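Local coordinates for protein tryptophan halogenase (Shewanella frigidimarina, PDB 2PYX) that probably acts as a flavin-dependent tryptophan halogenase, an FAD-binding enzyme of the monooxygenase type, at residues G16-I21 / A366-T371; S71-D76 / T182-Q187; N78-Q83 / Y168-N173; M352-I357 / E395-H400. All coordinates share one frame; numbering follows the deposited sequence.

Interaction 1 (G16-I21 / A366-T371); sequences GTAGWI and ALIEWT
The first helix of what is probably a Rossmann-type FAD-binding fold, at Thr17, Ala18 and Ile21, packs here on Ile368 of helix 363-377. Ile368 is the one residue of 366-371 in direct touch with 16-21. Its CD1 lies 3.8 Å from Ala18 CB and 3.9 Å from Thr17 OG1. Its other branch, CG2, rests 4.0 Å from Ile21 CG2. Ile368 CG1 stands beside the backbone N (chi1 -74°), and CG2 is anti to it. CD1 thus reaches Thr17 and Ala18, while CG2 lies against Ala18 CA and Ile21. The Ile21 and Ile368 side chains meet at about a right angle. The short axes run nearly parallel, at 22° and 9.7 Å apart. Gly16 and Gly19 belong to what looks like the GxGxxG fingerprint of dinucleotide-binding folds. Gly16, Thr17 and Ala18 are predicted FAD ligands. The backbone N atoms of Thr17 and Ala18 donate hydrogen bonds to a tartrate, probably from the crystallisation liquor. An alanine in place of Ile368 would lose both branches and is likely to open a gap beside Ala18 and Ile21. Glu369 turns elsewhere, and its carboxylate is held by Ser65 and Thr69 of helix 65-73.

Interaction 2 (S71-D76 / T182-Q187); sequences SKIGID and TEHCTQ
His184 meets Ile73, Gly74 and Ile75 where helix 65-73 ends. Along 182-187, Thr182 comes first and faces another neighbour, Trp20 of helix 16-31. His184 follows and carries the contact. Its CG is anti to the backbone N (chi1 -179°), which sends the ring out to the helix end. NE2 donates a hydrogen bond to Ile73 O at 2.8 Å. The bond is bent, 142° at the hydrogen, and the donor sits above the carbonyl plane. Ile73 CG2 lies 3.5 Å from His184 CD2. Ile75 CD1 covers one face of the ring in a CH-pi contact, 3.5 Å from the centroid of the His184 ring. The bond at NE2 and the methyl over the face should together limit rotation of the ring. A leucine in place of His184 would remove the NE2 donor and would probably leave Ile73 O without this partner. Cys185, next along, packs on Trp20. Thr186 OG1 turns back to Thr182 O at 2.7 Å, within its own helix. Helix 65-73 ends in a Schellman motif, with Ile75 N bonded to Leu70 O and Gly74 N to Ser71 O. His184 bonds to the carbonyl of the last helical residue, Ile73, just before the C-prime glycine, Gly74, with its positive phi.

Interaction 3 (N78-Q83 / Y168-N173); sequences NDFIRQ and YGYHLN
Phe80, Tyr170 and Leu172 make this contact, in which helix 77-83 packs on strand 169-172 of a mixed beta-sheet. Phe80 and Tyr170 form a T-shaped (edge-to-face) pair. Their centroids are 4.8 Å apart and the planes are turned by 65°. The Phe80 edge is the one that points in. Its CE2 stands over the centre of the Tyr170 ring, 3.5 Å above the plane. Phe80 CG is anti to the backbone N (chi1 170°), which carries the ring off the helix toward the strand. Tyr170 CG lies beside its own backbone N (chi1 -52°). This places the ring on the helix side, and the second torsion turns a face to Phe80. The Tyr170 hydroxyl has its partner outside the contact, a hydrogen bond with Glu77 OE2. That bond and the Phe80 edge hold the two parts of the tyrosine, its oxygen and its face. Met66, Arg67 and Leu70 of helix 65-73 also pack against this ring, and Phe80 makes a second edge-to-face pair, with Phe177 of helix 174-187. The strand pairs with 87-95, and the Tyr170 side chain lies about 5 Å from that of Lys89, the predicted active-site residue. Leu172 completes the contact: its CD2 lies in the plane of the Phe80 ring, at the edge, 3.8 Å from Phe80 CZ.

Interaction 4 (M352-I357 / E395-H400); sequences MAAGFI and ERYQQH
Tyr397 and Ala354 meet through a single aromatic side chain. The ring leaves helix 383-413 and approaches the backbone just ahead of strand 355-356. Its OH lies 3.2 Å from Ala354 O, a close polar approach. The hydrogen bond of the hydroxyl goes instead to Arg339 O, on the neighbouring strand 337-339. Ala354 CB sits obliquely to the ring, 4.2 Å from Tyr397 CE1 and 4.1 Å from Tyr397 OH. The buried surface is small, 75 Å² in all. Tyr397 CG is anti to the backbone N (chi1 160°), and this directs the phenol away from the helix and toward the strand. Further out, Trp401 makes an edge-to-face pair with the Tyr397 ring, one turn later on the same helix. Trp370 of helix 363-377 and Cys342 also pack against Tyr397. On the strand side, backbone hydrogen bonds join Ala354 to Arg339 and Phe356 to Gly337. The oxygen of Tyr397 thus lies beside two carbonyls from paired backbone segments. In the fold, a tyrosine of the long helix is anchored where strand 355-356 enters a small antiparallel sheet, beside its middle strand 337-339.

In the fold
From the N terminus, 16-21 opens interaction 1, which closes only at 366-371. Interaction 2 lies within that span, joining 71-76 to 182-187. Interaction 3 lies within interaction 2, joining 78-83 to 168-173. These two are neighbours along the chain at both ends, and Ile75 packs on Phe80. Interaction 4 opens at 352-357, before interaction 1 closes, and ends at 395-400, so the two cross. Trp20 joins interaction 1 to helix 174-187 of interaction 2. Trp370 joins it to helix 383-413 of interaction 4. Interactions 3 and 4 lie on opposite sides of the chain's centre. Together they connect the predicted FAD-binding helix, the large mixed sheet that holds strand 169-172 and the long helix 383-413.

Interaction 1 (G16-I21 / A366-T371)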
# COMPACT_ATOMS: atom_id res chain seq x y z
N GLY A 16 -16.05 -1.81 -4.53
CA GLY A 16 -14.67 -2.30 -4.41
C GLY A 16 -14.08 -1.93 -3.06
O GLY A 16 -14.78 -1.50 -2.15
N THR A 17 -12.78 -2.10 -2.93
CA THR A 17 -12.14 -1.80 -1.66
C THR A 17 -12.21 -0.31 -1.38
O THR A 17 -12.36 0.10 -0.22
CB THR A 17 -10.69 -2.25 -1.64
OG1 THR A 17 -10.02 -1.72 -2.78
CG2 THR A 17 -10.61 -3.74 -1.63
N ALA A 18 -12.12 0.53 -2.41
CA ALA A 18 -12.13 1.98 -2.20
C ALA A 18 -13.46 2.44 -1.60
O ALA A 18 -13.52 3.14 -0.58
CB ALA A 18 -11.83 2.70 -3.50
N GLY A 19 -14.56 1.99 -2.20
CA GLY A 19 -15.86 2.41 -1.75
C GLY A 19 -16.25 1.86 -0.42
O GLY A 19 -16.74 2.60 0.46
N TRP A 20 -16.00 0.56 -0.23
CA TRP A 20 -16.43 -0.07 1.03
C TRP A 20 -15.55 0.26 2.23
O TRP A 20 -16.04 0.39 3.34
CB TRP A 20 -16.63 -1.56 0.89
CG TRP A 20 -17.79 -1.87 -0.00
CD1 TRP A 20 -17.74 -2.34 -1.30
CD2 TRP A 20 -19.15 -1.67 0.30
NE1 TRP A 20 -19.01 -2.47 -1.80
CE2 TRP A 20 -19.90 -2.07 -0.84
CE3 TRP A 20 -19.85 -1.19 1.42
CZ2 TRP A 20 -21.29 -1.99 -0.88
CZ3 TRP A 20 -21.21 -1.15 1.38
CH2 TRP A 20 -21.92 -1.54 0.22
N ILE A 21 -14.25 0.45 2.01
CA ILE A 21 -13.44 0.91 3.14
C ILE A 21 -13.90 2.31 3.56
O ILE A 21 -13.99 2.62 4.76
CB ILE A 21 -11.94 0.89 2.82
CG1 ILE A 21 -11.44 -0.57 2.83
CG2 ILE A 21 -11.13 1.75 3.81
CD1 ILE A 21 -10.04 -0.74 2.24
N ALA A 366 -3.08 1.63 1.02
CA ALA A 366 -2.63 2.65 2.00
C ALA A 366 -3.24 4.01 1.72
O ALA A 366 -3.62 4.73 2.65
CB ALA A 366 -1.12 2.75 1.95
N LEU A 367 -3.29 4.40 0.45
CA LEU A 367 -3.88 5.71 0.08
C LEU A 367 -5.40 5.71 0.30
O LEU A 367 -5.96 6.72 0.72
CB LEU A 367 -3.57 6.06 -1.36
CG LEU A 367 -2.14 6.53 -1.62
CD1 LEU A 367 -1.81 6.48 -3.13
CD2 LEU A 367 -2.00 7.95 -1.04
N ILE A 368 -6.07 4.60 -0.01
CA ILE A 368 -7.49 4.49 0.28
C ILE A 368 -7.73 4.70 1.80
O ILE A 368 -8.60 5.50 2.22
CB ILE A 368 -8.04 3.13 -0.21
CG1 ILE A 368 -8.18 3.16 -1.73
CG2 ILE A 368 -9.37 2.83 0.43
CD1 ILE A 368 -8.33 1.75 -2.34
N GLU A 369 -6.97 3.99 2.63
CA GLU A 369 -7.12 4.10 4.08
C GLU A 369 -6.84 5.54 4.52
O GLU A 369 -7.53 6.05 5.37
CB GLU A 369 -6.14 3.17 4.77
CG GLU A 369 -6.32 1.68 4.60
CD GLU A 369 -5.20 1.00 5.37
OE1 GLU A 369 -5.36 0.81 6.57
OE2 GLU A 369 -4.13 0.72 4.79
N TRP A 370 -5.77 6.15 4.00
CA TRP A 370 -5.42 7.50 4.41
C TRP A 370 -6.56 8.44 4.05
O TRP A 370 -7.00 9.25 4.86
CB TRP A 370 -4.09 8.00 3.77
CG TRP A 370 -3.94 9.43 4.06
CD1 TRP A 370 -3.53 9.99 5.26
CD2 TRP A 370 -4.29 10.53 3.21
NE1 TRP A 370 -3.61 11.36 5.18
CE2 TRP A 370 -4.06 11.72 3.94
CE3 TRP A 370 -4.75 10.64 1.90
CZ2 TRP A 370 -4.34 12.98 3.41
CZ3 TRP A 370 -4.99 11.89 1.38
CH2 TRP A 370 -4.80 13.05 2.14
N THR A 371 -7.04 8.37 2.81
CA THR A 371 -7.98 9.36 2.37
C THR A 371 -9.32 9.21 3.14
O THR A 371 -9.92 10.19 3.60
CB THR A 371 -8.25 9.29 0.85
OG1 THR A 371 -7.03 9.17 0.11
CG2 THR A 371 -8.97 10.56 0.43

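Interaction 2 (S71-D76 / T182-Q187)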
# COMPACT_ATOMS: atom_id res chain seq x y z
N SER A 71 -9.93 -3.10 12.45
CA SER A 71 -10.40 -2.98 13.82
C SER A 71 -11.42 -1.84 14.00
O SER A 71 -12.49 -2.02 14.62
CB SER A 71 -9.20 -2.71 14.72
OG SER A 71 -9.61 -2.62 16.08
N LYS A 72 -11.13 -0.68 13.42
CA LYS A 72 -12.05 0.46 13.47
C LYS A 72 -13.38 0.17 12.79
O LYS A 72 -14.45 0.53 13.32
CB LYS A 72 -11.41 1.68 12.83
CG LYS A 72 -10.31 2.34 13.64
CD LYS A 72 -9.87 3.63 13.01
CE LYS A 72 -9.12 3.42 11.69
NZ LYS A 72 -8.78 4.72 11.06
N ILE A 73 -13.35 -0.52 11.66
CA ILE A 73 -14.60 -0.91 10.97
C ILE A 73 -15.39 -1.92 11.78
O ILE A 73 -16.62 -1.93 11.70
CB ILE A 73 -14.29 -1.45 9.57
CG1 ILE A 73 -13.71 -0.31 8.71
CG2 ILE A 73 -15.50 -2.06 8.89
CD1 ILE A 73 -13.31 -0.68 7.31
N GLY A 74 -14.69 -2.75 12.54
CA GLY A 74 -15.30 -3.72 13.42
C GLY A 74 -15.25 -5.14 12.92
O GLY A 74 -16.09 -5.97 13.31
N ILE A 75 -14.29 -5.44 12.05
CA ILE A 75 -14.09 -6.77 11.48
C ILE A 75 -13.20 -7.60 12.42
O ILE A 75 -12.18 -7.12 12.95
CB ILE A 75 -13.43 -6.69 10.07
CG1 ILE A 75 -14.26 -5.82 9.11
CG2 ILE A 75 -13.22 -8.09 9.49
CD1 ILE A 75 -15.64 -6.21 8.95
N ASP A 76 -13.64 -8.83 12.65
CA ASP A 76 -12.89 -9.81 13.43
C ASP A 76 -11.74 -10.35 12.57
O ASP A 76 -11.93 -10.69 11.40
CB ASP A 76 -13.87 -10.90 13.86
CG ASP A 76 -13.22 -12.05 14.60
OD1 ASP A 76 -12.48 -12.85 13.96
OD2 ASP A 76 -13.48 -12.18 15.81
N THR A 182 -18.93 -5.37 2.10
CA THR A 182 -20.30 -5.09 1.67
C THR A 182 -21.28 -5.64 2.70
O THR A 182 -22.22 -4.97 3.11
CB THR A 182 -20.57 -5.78 0.33
OG1 THR A 182 -19.75 -5.21 -0.70
CG2 THR A 182 -22.06 -5.65 -0.05
N GLU A 183 -21.02 -6.89 3.09
CA GLU A 183 -21.86 -7.57 4.09
C GLU A 183 -21.81 -6.85 5.43
O GLU A 183 -22.83 -6.52 6.01
CB GLU A 183 -21.41 -9.04 4.26
CG GLU A 183 -21.60 -9.87 3.01
CD GLU A 183 -20.74 -11.14 2.90
OE1 GLU A 183 -19.86 -11.41 3.77
OE2 GLU A 183 -20.95 -11.85 1.87
N HIS A 184 -20.61 -6.55 5.91
CA HIS A 184 -20.50 -5.88 7.19
C HIS A 184 -21.13 -4.50 7.17
O HIS A 184 -21.87 -4.12 8.08
CB HIS A 184 -19.05 -5.80 7.55
CG HIS A 184 -18.80 -5.15 8.87
ND1 HIS A 184 -18.88 -5.84 10.07
CD2 HIS A 184 -18.47 -3.88 9.18
CE1 HIS A 184 -18.60 -5.01 11.06
NE2 HIS A 184 -18.35 -3.81 10.55
N CYS A 185 -20.83 -3.72 6.14
CA CYS A 185 -21.29 -2.33 6.13
C CYS A 185 -22.80 -2.18 6.01
O CYS A 185 -23.40 -1.30 6.59
CB CYS A 185 -20.66 -1.54 5.01
SG CYS A 185 -18.87 -1.22 5.29
N THR A 186 -23.41 -3.06 5.20
CA THR A 186 -24.84 -2.99 4.98
C THR A 186 -25.63 -3.63 6.12
O THR A 186 -26.70 -3.11 6.51
CB THR A 186 -25.26 -3.61 3.63
OG1 THR A 186 -24.92 -4.99 3.60
CG2 THR A 186 -24.57 -2.90 2.47
N GLN A 187 -25.11 -4.72 6.67
CA GLN A 187 -25.87 -5.48 7.70
C GLN A 187 -25.60 -5.05 9.13
O GLN A 187 -26.44 -5.22 10.00
CB GLN A 187 -25.64 -6.98 7.54
CG GLN A 187 -25.95 -7.51 6.11
CD GLN A 187 -27.34 -7.08 5.58
OE1 GLN A 187 -28.37 -7.51 6.12
NE2 GLN A 187 -27.37 -6.22 4.55

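Interaction 3 (N78-Q83 / Y168-N173)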
# COMPACT_ATOMS: atom_id res chain seq x y z
N ASN A 78 -10.06 -13.13 12.64
CA ASN A 78 -10.22 -14.50 12.15
C ASN A 78 -11.17 -14.55 10.95
O ASN A 78 -10.89 -15.22 9.95
CB ASN A 78 -10.69 -15.43 13.27
CG ASN A 78 -9.74 -15.44 14.45
OD1 ASN A 78 -8.52 -15.52 14.27
ND2 ASN A 78 -10.30 -15.39 15.67
N ASP A 79 -12.29 -13.84 11.06
CA ASP A 79 -13.26 -13.75 9.97
C ASP A 79 -12.58 -13.20 8.70
O ASP A 79 -12.75 -13.72 7.62
CB ASP A 79 -14.42 -12.81 10.35
CG ASP A 79 -15.35 -13.39 11.39
OD1 ASP A 79 -15.30 -14.60 11.70
OD2 ASP A 79 -16.19 -12.61 11.90
N PHE A 80 -11.82 -12.11 8.85
CA PHE A 80 -11.09 -11.53 7.73
C PHE A 80 -10.16 -12.53 7.05
O PHE A 80 -10.17 -12.72 5.82
CB PHE A 80 -10.31 -10.28 8.21
CG PHE A 80 -9.34 -9.75 7.19
CD1 PHE A 80 -9.79 -9.02 6.09
CD2 PHE A 80 -7.97 -9.98 7.32
CE1 PHE A 80 -8.90 -8.57 5.13
CE2 PHE A 80 -7.09 -9.53 6.36
CZ PHE A 80 -7.54 -8.82 5.27
N ILE A 81 -9.30 -13.15 7.85
CA ILE A 81 -8.30 -14.08 7.32
C ILE A 81 -8.98 -15.25 6.60
O ILE A 81 -8.58 -15.64 5.50
CB ILE A 81 -7.34 -14.58 8.45
CG1 ILE A 81 -6.45 -13.43 8.89
CG2 ILE A 81 -6.50 -15.78 7.99
CD1 ILE A 81 -5.58 -13.74 10.11
N ARG A 82 -10.03 -15.78 7.22
CA ARG A 82 -10.72 -16.93 6.69
C ARG A 82 -11.44 -16.58 5.40
O ARG A 82 -11.38 -17.33 4.44
CB ARG A 82 -11.69 -17.48 7.73
CG ARG A 82 -10.97 -18.14 8.97
CD ARG A 82 -11.91 -18.35 10.15
NE ARG A 82 -11.25 -18.91 11.35
CZ ARG A 82 -11.77 -18.88 12.58
NH1 ARG A 82 -12.95 -18.30 12.79
NH2 ARG A 82 -11.13 -19.41 13.61
N GLN A 83 -12.11 -15.44 5.37
CA GLN A 83 -12.99 -15.08 4.25
C GLN A 83 -12.29 -14.42 3.06
O GLN A 83 -12.82 -14.40 1.94
CB GLN A 83 -14.16 -14.24 4.77
CG GLN A 83 -15.05 -15.06 5.70
CD GLN A 83 -16.09 -14.22 6.42
OE1 GLN A 83 -16.62 -13.27 5.87
NE2 GLN A 83 -16.36 -14.57 7.68
N TYR A 168 2.93 -6.13 11.12
CA TYR A 168 2.50 -6.82 9.93
C TYR A 168 1.30 -6.16 9.29
O TYR A 168 0.52 -5.48 9.96
CB TYR A 168 2.18 -8.29 10.21
CG TYR A 168 0.95 -8.57 11.04
CD1 TYR A 168 1.03 -8.61 12.44
CD2 TYR A 168 -0.28 -8.83 10.46
CE1 TYR A 168 -0.08 -8.87 13.21
CE2 TYR A 168 -1.39 -9.09 11.22
CZ TYR A 168 -1.31 -9.10 12.60
OH TYR A 168 -2.43 -9.38 13.36
N GLY A 169 1.22 -6.33 7.97
CA GLY A 169 -0.02 -6.16 7.21
C GLY A 169 -0.40 -7.50 6.60
O GLY A 169 -0.07 -8.56 7.13
N TYR A 170 -1.07 -7.45 5.45
CA TYR A 170 -1.61 -8.64 4.83
C TYR A 170 -1.34 -8.76 3.33
O TYR A 170 -1.13 -7.77 2.64
CB TYR A 170 -3.13 -8.72 5.04
CG TYR A 170 -3.58 -8.58 6.48
CD1 TYR A 170 -3.60 -9.67 7.34
CD2 TYR A 170 -4.00 -7.35 6.96
CE1 TYR A 170 -4.03 -9.54 8.65
CE2 TYR A 170 -4.41 -7.19 8.27
CZ TYR A 170 -4.43 -8.29 9.10
OH TYR A 170 -4.87 -8.14 10.40
N HIS A 171 -1.39 -10.00 2.86
CA HIS A 171 -1.71 -10.31 1.47
C HIS A 171 -3.15 -10.80 1.47
O HIS A 171 -3.52 -11.60 2.34
CB HIS A 171 -0.80 -11.41 0.94
CG HIS A 171 0.65 -11.05 0.91
ND1 HIS A 171 1.64 -11.87 1.43
CD2 HIS A 171 1.29 -9.98 0.37
CE1 HIS A 171 2.81 -11.29 1.24
NE2 HIS A 171 2.63 -10.15 0.60
N LEU A 172 -3.95 -10.36 0.50
CA LEU A 172 -5.38 -10.68 0.49
C LEU A 172 -5.93 -10.78 -0.92
O LEU A 172 -5.31 -10.30 -1.86
CB LEU A 172 -6.17 -9.64 1.32
CG LEU A 172 -6.06 -8.15 0.91
CD1 LEU A 172 -6.95 -7.75 -0.29
CD2 LEU A 172 -6.38 -7.21 2.07
N ASN A 173 -7.10 -11.39 -1.03
CA ASN A 173 -7.90 -11.38 -2.27
C ASN A 173 -8.83 -10.16 -2.18
O ASN A 173 -9.73 -10.12 -1.32
CB ASN A 173 -8.68 -12.69 -2.35
CG ASN A 173 -9.62 -12.77 -3.55
OD1 ASN A 173 -10.33 -11.82 -3.90
ND2 ASN A 173 -9.70 -13.98 -4.14

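Interaction 4 (M352-I357 / E395-H400)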
# COMPACT_ATOMS: atom_id res chain seq x y z
N MSE A 352 -8.28 4.47 -7.21
CA MSE A 352 -7.71 4.75 -8.53
C MSE A 352 -8.30 5.99 -9.18
O MSE A 352 -7.68 6.58 -10.08
CB MSE A 352 -7.88 3.53 -9.43
CG MSE A 352 -7.19 2.33 -8.83
SE MSE A 352 -7.38 0.70 -9.88
CE MSE A 352 -6.79 1.30 -11.37
N ALA A 353 -9.50 6.41 -8.74
CA ALA A 353 -10.07 7.64 -9.24
C ALA A 353 -9.18 8.84 -8.91
O ALA A 353 -9.22 9.86 -9.63
CB ALA A 353 -11.47 7.88 -8.72
N ALA A 354 -8.41 8.76 -7.82
CA ALA A 354 -7.44 9.82 -7.49
C ALA A 354 -6.06 9.67 -8.14
O ALA A 354 -5.45 10.64 -8.54
CB ALA A 354 -7.27 9.92 -6.00
N GLY A 355 -5.56 8.46 -8.19
CA GLY A 355 -4.30 8.21 -8.84
C GLY A 355 -3.92 6.77 -8.73
O GLY A 355 -4.53 6.00 -8.00
N PHE A 356 -2.89 6.40 -9.47
CA PHE A 356 -2.43 5.04 -9.46
C PHE A 356 -1.09 4.95 -10.14
O PHE A 356 -0.89 5.51 -11.23
CB PHE A 356 -3.41 4.14 -10.20
CG PHE A 356 -3.04 2.69 -10.14
CD1 PHE A 356 -3.20 1.97 -8.97
CD2 PHE A 356 -2.46 2.07 -11.22
CE1 PHE A 356 -2.83 0.63 -8.90
CE2 PHE A 356 -2.09 0.72 -11.17
CZ PHE A 356 -2.26 0.02 -10.00
N ILE A 357 -0.23 4.14 -9.55
CA ILE A 357 1.06 3.82 -10.14
C ILE A 357 1.30 2.32 -9.94
O ILE A 357 0.51 1.65 -9.25
CB ILE A 357 2.18 4.62 -9.46
CG1 ILE A 357 2.02 4.47 -7.91
CG2 ILE A 357 2.08 6.12 -9.87
CD1 ILE A 357 3.13 4.84 -7.17
N GLU A 395 -3.31 19.55 0.38
CA GLU A 395 -1.90 19.80 0.58
C GLU A 395 -1.24 18.51 1.08
O GLU A 395 -0.15 18.12 0.60
CB GLU A 395 -1.72 20.93 1.57
CG GLU A 395 -0.30 21.15 1.97
CD GLU A 395 -0.16 22.37 2.80
OE1 GLU A 395 -0.60 22.33 3.96
OE2 GLU A 395 0.37 23.38 2.29
N ARG A 396 -1.87 17.83 2.03
CA ARG A 396 -1.29 16.59 2.58
C ARG A 396 -1.26 15.51 1.51
O ARG A 396 -0.26 14.77 1.40
CB ARG A 396 -2.05 16.07 3.82
CG ARG A 396 -1.44 14.86 4.48
CD ARG A 396 -0.04 15.06 5.07
NE ARG A 396 -0.01 16.10 6.11
CZ ARG A 396 -0.53 15.99 7.33
NH1 ARG A 396 -1.14 14.92 7.73
NH2 ARG A 396 -0.44 17.01 8.17
N TYR A 397 -2.32 15.42 0.73
CA TYR A 397 -2.39 14.48 -0.41
C TYR A 397 -1.24 14.69 -1.38
O TYR A 397 -0.57 13.72 -1.82
CB TYR A 397 -3.73 14.65 -1.08
CG TYR A 397 -3.86 14.16 -2.48
CD1 TYR A 397 -4.28 12.87 -2.75
CD2 TYR A 397 -3.63 15.00 -3.55
CE1 TYR A 397 -4.44 12.41 -4.08
CE2 TYR A 397 -3.79 14.56 -4.86
CZ TYR A 397 -4.16 13.25 -5.12
OH TYR A 397 -4.36 12.78 -6.43
N GLN A 398 -0.98 15.97 -1.69
CA GLN A 398 0.13 16.33 -2.59
C GLN A 398 1.49 15.94 -1.97
O GLN A 398 2.41 15.43 -2.67
CB GLN A 398 0.04 17.82 -2.90
CG GLN A 398 -1.13 18.12 -3.81
CD GLN A 398 -1.63 19.55 -3.74
OE1 GLN A 398 -1.05 20.39 -3.02
NE2 GLN A 398 -2.72 19.83 -4.49
N GLN A 399 1.66 16.16 -0.67
CA GLN A 399 2.87 15.73 0.05
C GLN A 399 3.02 14.19 -0.08
O GLN A 399 4.09 13.67 -0.36
CB GLN A 399 2.81 16.09 1.54
CG GLN A 399 2.85 17.58 1.87
CD GLN A 399 4.22 18.24 1.73
OE1 GLN A 399 5.21 17.62 1.33
NE2 GLN A 399 4.27 19.53 2.09
N HIS A 400 1.94 13.47 0.17
CA HIS A 400 1.96 11.99 0.07
C HIS A 400 2.39 11.52 -1.30
O HIS A 400 3.25 10.64 -1.40
CB HIS A 400 0.63 11.38 0.41
CG HIS A 400 0.30 11.45 1.87
ND1 HIS A 400 1.25 11.43 2.87
CD2 HIS A 400 -0.91 11.44 2.50
CE1 HIS A 400 0.64 11.44 4.05
NE2 HIS A 400 -0.67 11.45 3.85